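PDB 3RH9: succinate-semialdehyde dehydrogenase (NAD(P)(+)), which probably catalyses the NAD(P)+-dependent oxidation of succinate semialdehyde to succinate. Local coordinates for residues S195-K199 and L200-D204; F159-G162 and M163-K166; Q429-A432 and A433-F437. All blocks are in the same frame, centred on the assembly; numbering follows the deposited sequence.

Interaction 1 of 3, residues S195-K199 and L200-D204; sequences SVMDK and LDLPD
A type I beta turn from M197 to L200 leads the chain out of helix 188-197 toward strand 207-209. Its bond, from L200 N to M197 O at 3.1 Å, is weak and bent, 129° at the hydrogen. A water also donates to M197 O and in turn weakly accepts from L202 N, so this carbonyl links the turn to the loop beyond. CG of L200, anti to its own carbonyl carbon (chi1 -67°), lies 3.5 Å from V196 O, and its CD1 comes 4.0 Å from M197 CA. Leucine suits this place because L200 also rests on I80 of helix 70-86, where selenomethionine M197 packs too. With an alanine here the turn's backbone bond could stay, but I80 would probably lose an apolar neighbour and a gap open beside V196 O. D198 points its CB away from residues 200-204, and its OD1 is hydrogen-bonded to Y15, while the long flexible K199 suits the solvent side and makes a long salt bridge to D198. Further on, the branched L202 points back toward the helix end, its CD2 4.0 Å from M197 CB.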
loop_
_atom_site.group_PDB
_atom_site.type_symbol
_atom_site.label_atom_id
_atom_site.label_comp_id
_atom_site.label_asym_id
_atom_site.label_seq_id
_atom_site.Cartn_x
_atom_site.Cartn_y
_atom_site.Cartn_z
ATOM N N SER A 195 15.141 19.399 -19.083
ATOM C CA SER A 195 16.191 19.879 -19.968
ATOM C C SER A 195 17.519 19.199 -19.639
ATOM O O SER A 195 18.238 18.774 -20.548
ATOM C CB SER A 195 16.341 21.395 -19.885
ATOM O OG SER A 195 17.373 21.825 -20.753
ATOM N N VAL A 196 17.841 19.089 -18.347
ATOM C CA VAL A 196 19.072 18.412 -17.940
ATOM C C VAL A 196 19.071 16.916 -18.280
ATOM O O VAL A 196 20.095 16.393 -18.692
ATOM C CB VAL A 196 19.433 18.636 -16.440
ATOM C CG1 VAL A 196 20.564 17.693 -15.999
ATOM C CG2 VAL A 196 19.847 20.071 -16.201
HETATM N N MSE A 197 17.936 16.237 -18.121
HETATM C CA MSE A 197 17.853 14.796 -18.408
HETATM C C MSE A 197 17.822 14.495 -19.901
HETATM O O MSE A 197 18.153 13.391 -20.342
HETATM C CB MSE A 197 16.603 14.181 -17.779
HETATM C CG MSE A 197 16.672 14.030 -16.283
HETATM SE SE MSE A 197 15.145 13.053 -15.527
HETATM C CE MSE A 197 13.734 14.380 -15.911
ATOM N N ASP A 198 17.395 15.486 -20.666
ATOM C CA ASP A 198 17.198 15.348 -22.090
ATOM C C ASP A 198 18.537 15.098 -22.766
ATOM O O ASP A 198 18.596 14.641 -23.899
ATOM C CB ASP A 198 16.577 16.637 -22.604
ATOM C CG ASP A 198 16.499 16.687 -24.105
ATOM O OD1 ASP A 198 16.151 15.647 -24.706
ATOM O OD2 ASP A 198 16.777 17.772 -24.678
ATOM N N LYS A 199 19.617 15.388 -22.049
ATOM C CA LYS A 199 20.956 15.279 -22.607
ATOM C C LYS A 199 21.724 14.144 -21.963
ATOM O O LYS A 199 22.944 14.209 -21.835
ATOM C CB LYS A 199 21.704 16.605 -22.441
ATOM C CG LYS A 199 21.006 17.737 -23.180
ATOM C CD LYS A 199 21.734 19.071 -23.072
ATOM C CE LYS A 199 20.858 20.216 -23.631
ATOM N NZ LYS A 199 20.140 19.890 -24.908
ATOM N N LEU A 200 21.009 13.099 -21.577
ATOM C CA LEU A 200 21.617 12.005 -20.845
ATOM C C LEU A 200 21.353 10.647 -21.493
ATOM O O LEU A 200 21.640 9.596 -20.903
ATOM C CB LEU A 200 21.123 12.011 -19.407
ATOM C CG LEU A 200 21.570 13.199 -18.565
ATOM C CD1 LEU A 200 21.161 12.987 -17.115
ATOM C CD2 LEU A 200 23.060 13.371 -18.677
ATOM N N ASP A 201 20.803 10.661 -22.703
ATOM C CA ASP A 201 20.585 9.415 -23.419
ATOM C C ASP A 201 19.700 8.406 -22.684
ATOM O O ASP A 201 19.964 7.205 -22.706
ATOM C CB ASP A 201 21.925 8.768 -23.752
ATOM C CG ASP A 201 22.208 8.753 -25.239
ATOM O OD1 ASP A 201 21.240 8.875 -26.038
ATOM O OD2 ASP A 201 23.401 8.617 -25.604
ATOM N N LEU A 202 18.653 8.895 -22.034
ATOM C CA LEU A 202 17.629 8.023 -21.491
ATOM C C LEU A 202 16.850 7.459 -22.671
ATOM O O LEU A 202 16.774 8.104 -23.719
ATOM C CB LEU A 202 16.690 8.815 -20.580
ATOM C CG LEU A 202 17.109 9.002 -19.117
ATOM C CD1 LEU A 202 18.630 9.014 -18.944
ATOM C CD2 LEU A 202 16.481 10.268 -18.519
ATOM N N PRO A 203 16.278 6.253 -22.515
ATOM C CA PRO A 203 15.372 5.690 -23.533
ATOM C C PRO A 203 14.162 6.593 -23.816
ATOM O O PRO A 203 13.574 7.155 -22.896
ATOM C CB PRO A 203 14.899 4.375 -22.899
ATOM C CG PRO A 203 15.963 4.022 -21.905
ATOM C CD PRO A 203 16.559 5.308 -21.416
ATOM N N ASP A 204 13.792 6.723 -25.082
ATOM C CA ASP A 204 12.601 7.476 -25.444
ATOM C C ASP A 204 11.371 6.912 -24.724
ATOM O O ASP A 204 10.970 5.777 -24.959
ATOM C CB ASP A 204 12.378 7.452 -26.967
ATOM C CG ASP A 204 13.203 8.500 -27.712
ATOM O OD1 ASP A 204 14.016 9.191 -27.061
ATOM O OD2 ASP A 204 13.042 8.636 -28.951
HETATM O O HOH W 1 16.867 11.499 -22.625
#

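Interaction 2 of 3, residues F159-G162 and M163-K166; sequences FPIG and MIAK
The carbonyl oxygen of G162 takes two weak bonds from backbone amides of the next turn, A165 N at 3.2 Å and K166 N at 3.3 Å, the second the straighter. Earlier in the same turn M163 N donates to F159 O (3.2 Å, 150° at the hydrogen). Beside this bond the selenomethionine M163 meets F159. With CG beside its backbone N (chi1 -70°) and the chain bent at chi2, its CE reaches the ring edge near the ring plane, 3.4 Å from F159 CD1, and SE stands 5.5 Å from the ring centroid in an oblique Met-aromatic contact. A long, unbranched, flexible chain suits this place because it can bend to bring its terminal methyl to the ring edge. Farther along, I161 CD1 lies 4.2 Å from I164 CG2, two branched side chains that continue into the core against helix 188-197. The amides of I161 and G162 both donate to OE2 of E109 on helix 103-123. This is the first turn of helix 162-174, which follows strand 151-154 of the Rossmann-like sheet, and K166 on it extends to about 4 Å from the side chain of E256, the predicted active-site glutamate.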
loop_
_atom_site.group_PDB
_atom_site.type_symbol
_atom_site.label_atom_id
_atom_site.label_comp_id
_atom_site.label_asym_id
_atom_site.label_seq_id
_atom_site.Cartn_x
_atom_site.Cartn_y
_atom_site.Cartn_z
ATOM N N PHE A 159 8.381 21.393 -2.765
ATOM C CA PHE A 159 9.746 21.061 -3.163
ATOM C C PHE A 159 9.793 20.771 -4.644
ATOM O O PHE A 159 9.704 19.616 -5.062
ATOM C CB PHE A 159 10.282 19.877 -2.367
ATOM C CG PHE A 159 10.622 20.214 -0.956
ATOM C CD1 PHE A 159 9.756 19.894 0.071
ATOM C CD2 PHE A 159 11.808 20.869 -0.656
ATOM C CE1 PHE A 159 10.065 20.214 1.385
ATOM C CE2 PHE A 159 12.126 21.194 0.659
ATOM C CZ PHE A 159 11.246 20.861 1.684
ATOM N N PRO A 160 9.917 21.831 -5.448
ATOM C CA PRO A 160 9.851 21.698 -6.908
ATOM C C PRO A 160 10.894 20.719 -7.471
ATOM O O PRO A 160 10.645 20.131 -8.520
ATOM C CB PRO A 160 10.091 23.129 -7.400
ATOM C CG PRO A 160 9.685 23.999 -6.237
ATOM C CD PRO A 160 10.101 23.227 -5.023
ATOM N N ILE A 161 12.025 20.533 -6.794
ATOM C CA ILE A 161 12.981 19.513 -7.223
ATOM C C ILE A 161 13.154 18.351 -6.243
ATOM O O ILE A 161 13.450 17.249 -6.647
ATOM C CB ILE A 161 14.363 20.096 -7.584
ATOM C CG1 ILE A 161 15.024 19.235 -8.659
ATOM C CG2 ILE A 161 15.259 20.172 -6.376
ATOM C CD1 ILE A 161 14.274 19.184 -9.984
ATOM N N GLY A 162 12.977 18.592 -4.955
ATOM C CA GLY A 162 13.155 17.534 -3.973
ATOM C C GLY A 162 12.129 16.412 -4.073
ATOM O O GLY A 162 12.487 15.232 -4.092
HETATM N N MSE A 163 10.850 16.782 -4.132
HETATM C CA MSE A 163 9.785 15.798 -4.244
HETATM C C MSE A 163 10.034 14.844 -5.402
HETATM O O MSE A 163 10.209 13.643 -5.198
HETATM C CB MSE A 163 8.419 16.469 -4.423
HETATM C CG MSE A 163 7.918 17.186 -3.191
HETATM SE SE MSE A 163 8.289 16.150 -1.570
HETATM C CE MSE A 163 7.427 17.375 -0.292
ATOM N N ILE A 164 10.045 15.380 -6.617
ATOM C CA ILE A 164 10.170 14.538 -7.789
ATOM C C ILE A 164 11.379 13.604 -7.686
ATOM O O ILE A 164 11.337 12.482 -8.180
ATOM C CB ILE A 164 10.261 15.369 -9.067
ATOM C CG1 ILE A 164 10.030 14.470 -10.286
ATOM C CG2 ILE A 164 11.609 16.060 -9.135
ATOM C CD1 ILE A 164 8.831 13.539 -10.154
ATOM N N ALA A 165 12.440 14.064 -7.028
ATOM C CA ALA A 165 13.678 13.292 -6.921
ATOM C C ALA A 165 13.469 12.000 -6.141
ATOM O O ALA A 165 14.047 10.965 -6.479
ATOM C CB ALA A 165 14.775 14.121 -6.285
ATOM N N LYS A 166 12.645 12.075 -5.095
ATOM C CA LYS A 166 12.313 10.908 -4.286
ATOM C C LYS A 166 11.573 9.881 -5.131
ATOM O O LYS A 166 11.801 8.680 -5.014
ATOM C CB LYS A 166 11.434 11.284 -3.084
ATOM C CG LYS A 166 12.042 12.287 -2.097
ATOM C CD LYS A 166 10.983 12.756 -1.095
ATOM C CE LYS A 166 11.591 13.538 0.064
ATOM N NZ LYS A 166 10.584 13.873 1.144
#

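Interaction 3 of 3, residues Q429-A432 and A433-F437; sequences QRVA and AGLRF
V431 lies alongside L435 four residues later, the two side chains pointing the same way, with V431 CG1 3.6 Å from L435 CD1. CG1 sits anti to the backbone N of V431 (chi1 -171°), which turns that methyl toward the leucine. Branched aliphatic groups suit this face, since it packs on strand 417-421, V431 against V420 and L435 against S418. The backbone carrying the pair is the last turn of helix 425-434. A433 N bonds to Q429 O at 3.0 Å and G434 N to R430 O at 3.0 Å. L435 N bonds to V431 O at 2.8 Å, although L435 itself has left helical angles. Small residues fit the side that meets the second subunit, where A432 and A433 pack on R146 of that subunit. R430 points off toward E402, with which it forms a salt bridge. The helix connects strands 417-421 and 439-442 in a beta-alpha-beta unit. At its end A432 O receives a weak bond from L435 N, and Q478 NE2 of the second subunit also donates to it, which implies that this end of the helix is satisfied partly across the dimer interface.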
loop_
_atom_site.group_PDB
_atom_site.type_symbol
_atom_site.label_atom_id
_atom_site.label_comp_id
_atom_site.label_asym_id
_atom_site.label_seq_id
_atom_site.Cartn_x
_atom_site.Cartn_y
_atom_site.Cartn_z
ATOM N N GLN A 429 12.611 7.392 24.173
ATOM C CA GLN A 429 12.322 6.224 23.363
ATOM C C GLN A 429 10.873 5.820 23.488
ATOM O O GLN A 429 10.286 5.300 22.535
ATOM C CB GLN A 429 13.260 5.078 23.709
ATOM C CG GLN A 429 14.672 5.328 23.212
ATOM C CD GLN A 429 15.555 4.111 23.351
ATOM O OE1 GLN A 429 16.133 3.867 24.411
ATOM N NE2 GLN A 429 15.668 3.333 22.269
ATOM N N ARG A 430 10.296 6.082 24.658
ATOM C CA ARG A 430 8.884 5.837 24.884
ATOM C C ARG A 430 8.063 6.836 24.086
ATOM O O ARG A 430 6.964 6.523 23.631
ATOM C CB ARG A 430 8.545 5.949 26.363
ATOM C CG ARG A 430 9.082 4.827 27.236
ATOM C CD ARG A 430 8.556 4.967 28.661
ATOM N NE ARG A 430 8.887 6.285 29.191
ATOM C CZ ARG A 430 9.870 6.524 30.058
ATOM N NH1 ARG A 430 10.620 5.532 30.526
ATOM N NH2 ARG A 430 10.099 7.762 30.463
ATOM N N VAL A 431 8.597 8.041 23.905
ATOM C CA VAL A 431 7.883 9.039 23.118
ATOM C C VAL A 431 7.838 8.632 21.643
ATOM O O VAL A 431 6.764 8.569 21.040
ATOM C CB VAL A 431 8.467 10.455 23.274
ATOM C CG1 VAL A 431 7.551 11.479 22.608
ATOM C CG2 VAL A 431 8.632 10.788 24.740
ATOM N N ALA A 432 8.991 8.338 21.058
ATOM C CA ALA A 432 8.988 7.860 19.694
ATOM C C ALA A 432 8.010 6.697 19.568
ATOM O O ALA A 432 7.194 6.663 18.652
ATOM C CB ALA A 432 10.355 7.436 19.279
ATOM N N ALA A 433 8.073 5.746 20.492
ATOM C CA ALA A 433 7.200 4.577 20.394
ATOM C C ALA A 433 5.691 4.910 20.402
ATOM O O ALA A 433 4.897 4.283 19.684
ATOM C CB ALA A 433 7.542 3.563 21.475
ATOM N N GLY A 434 5.301 5.892 21.208
ATOM C CA GLY A 434 3.899 6.175 21.405
ATOM C C GLY A 434 3.387 7.157 20.383
ATOM O O GLY A 434 2.179 7.276 20.162
ATOM N N LEU A 435 4.318 7.870 19.761
ATOM C CA LEU A 435 3.985 8.841 18.732
ATOM C C LEU A 435 3.651 8.130 17.451
ATOM O O LEU A 435 4.505 7.461 16.885
ATOM C CB LEU A 435 5.157 9.788 18.500
ATOM C CG LEU A 435 5.265 10.945 19.498
ATOM C CD1 LEU A 435 6.459 11.799 19.159
ATOM C CD2 LEU A 435 4.007 11.796 19.510
ATOM N N ARG A 436 2.411 8.255 16.992
ATOM C CA ARG A 436 2.020 7.649 15.723
ATOM C C ARG A 436 2.440 8.541 14.534
ATOM O O ARG A 436 1.603 9.084 13.813
ATOM C CB ARG A 436 0.510 7.400 15.701
ATOM C CG ARG A 436 -0.051 6.751 16.957
ATOM C CD ARG A 436 -0.300 5.266 16.752
ATOM N NE ARG A 436 0.951 4.530 16.610
ATOM C CZ ARG A 436 1.042 3.265 16.220
ATOM N NH1 ARG A 436 -0.049 2.575 15.920
ATOM N NH2 ARG A 436 2.229 2.693 16.124
ATOM N N PHE A 437 3.743 8.700 14.352
ATOM C CA PHE A 437 4.272 9.477 13.242
ATOM C C PHE A 437 5.338 8.678 12.494
ATOM O O PHE A 437 6.087 7.904 13.082
ATOM C CB PHE A 437 4.821 10.816 13.725
ATOM C CG PHE A 437 3.762 11.751 14.181
ATOM C CD1 PHE A 437 3.208 11.625 15.442
ATOM C CD2 PHE A 437 3.289 12.742 13.339
ATOM C CE1 PHE A 437 2.219 12.468 15.842
ATOM C CE2 PHE A 437 2.290 13.588 13.739
ATOM C CZ PHE A 437 1.761 13.458 14.984
#

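Overall arrangement
Read from the N terminus, interaction 2 (159-166) comes first, then interaction 1 (195-204), and much later interaction 3 (429-437). Each is a local contact within one continuous stretch, so none closes a long loop, and the three follow in series without nesting or crossing. Interaction 2 starts helix 162-174 close to the spatial centre of the chain, and interaction 1 carries the chain out of helix 188-197 toward strand 207-209; both belong to connections of the sheet that holds strands 151-154, 178-181 and 207-209, their centres about 18 Å apart. Interaction 3 lies at the end of the helix joining strands 417-421 and 439-442 of the other large sheet, its centre about 43 Å from that of interaction 1 on the opposite side of the chain's centre, at the subunit interface.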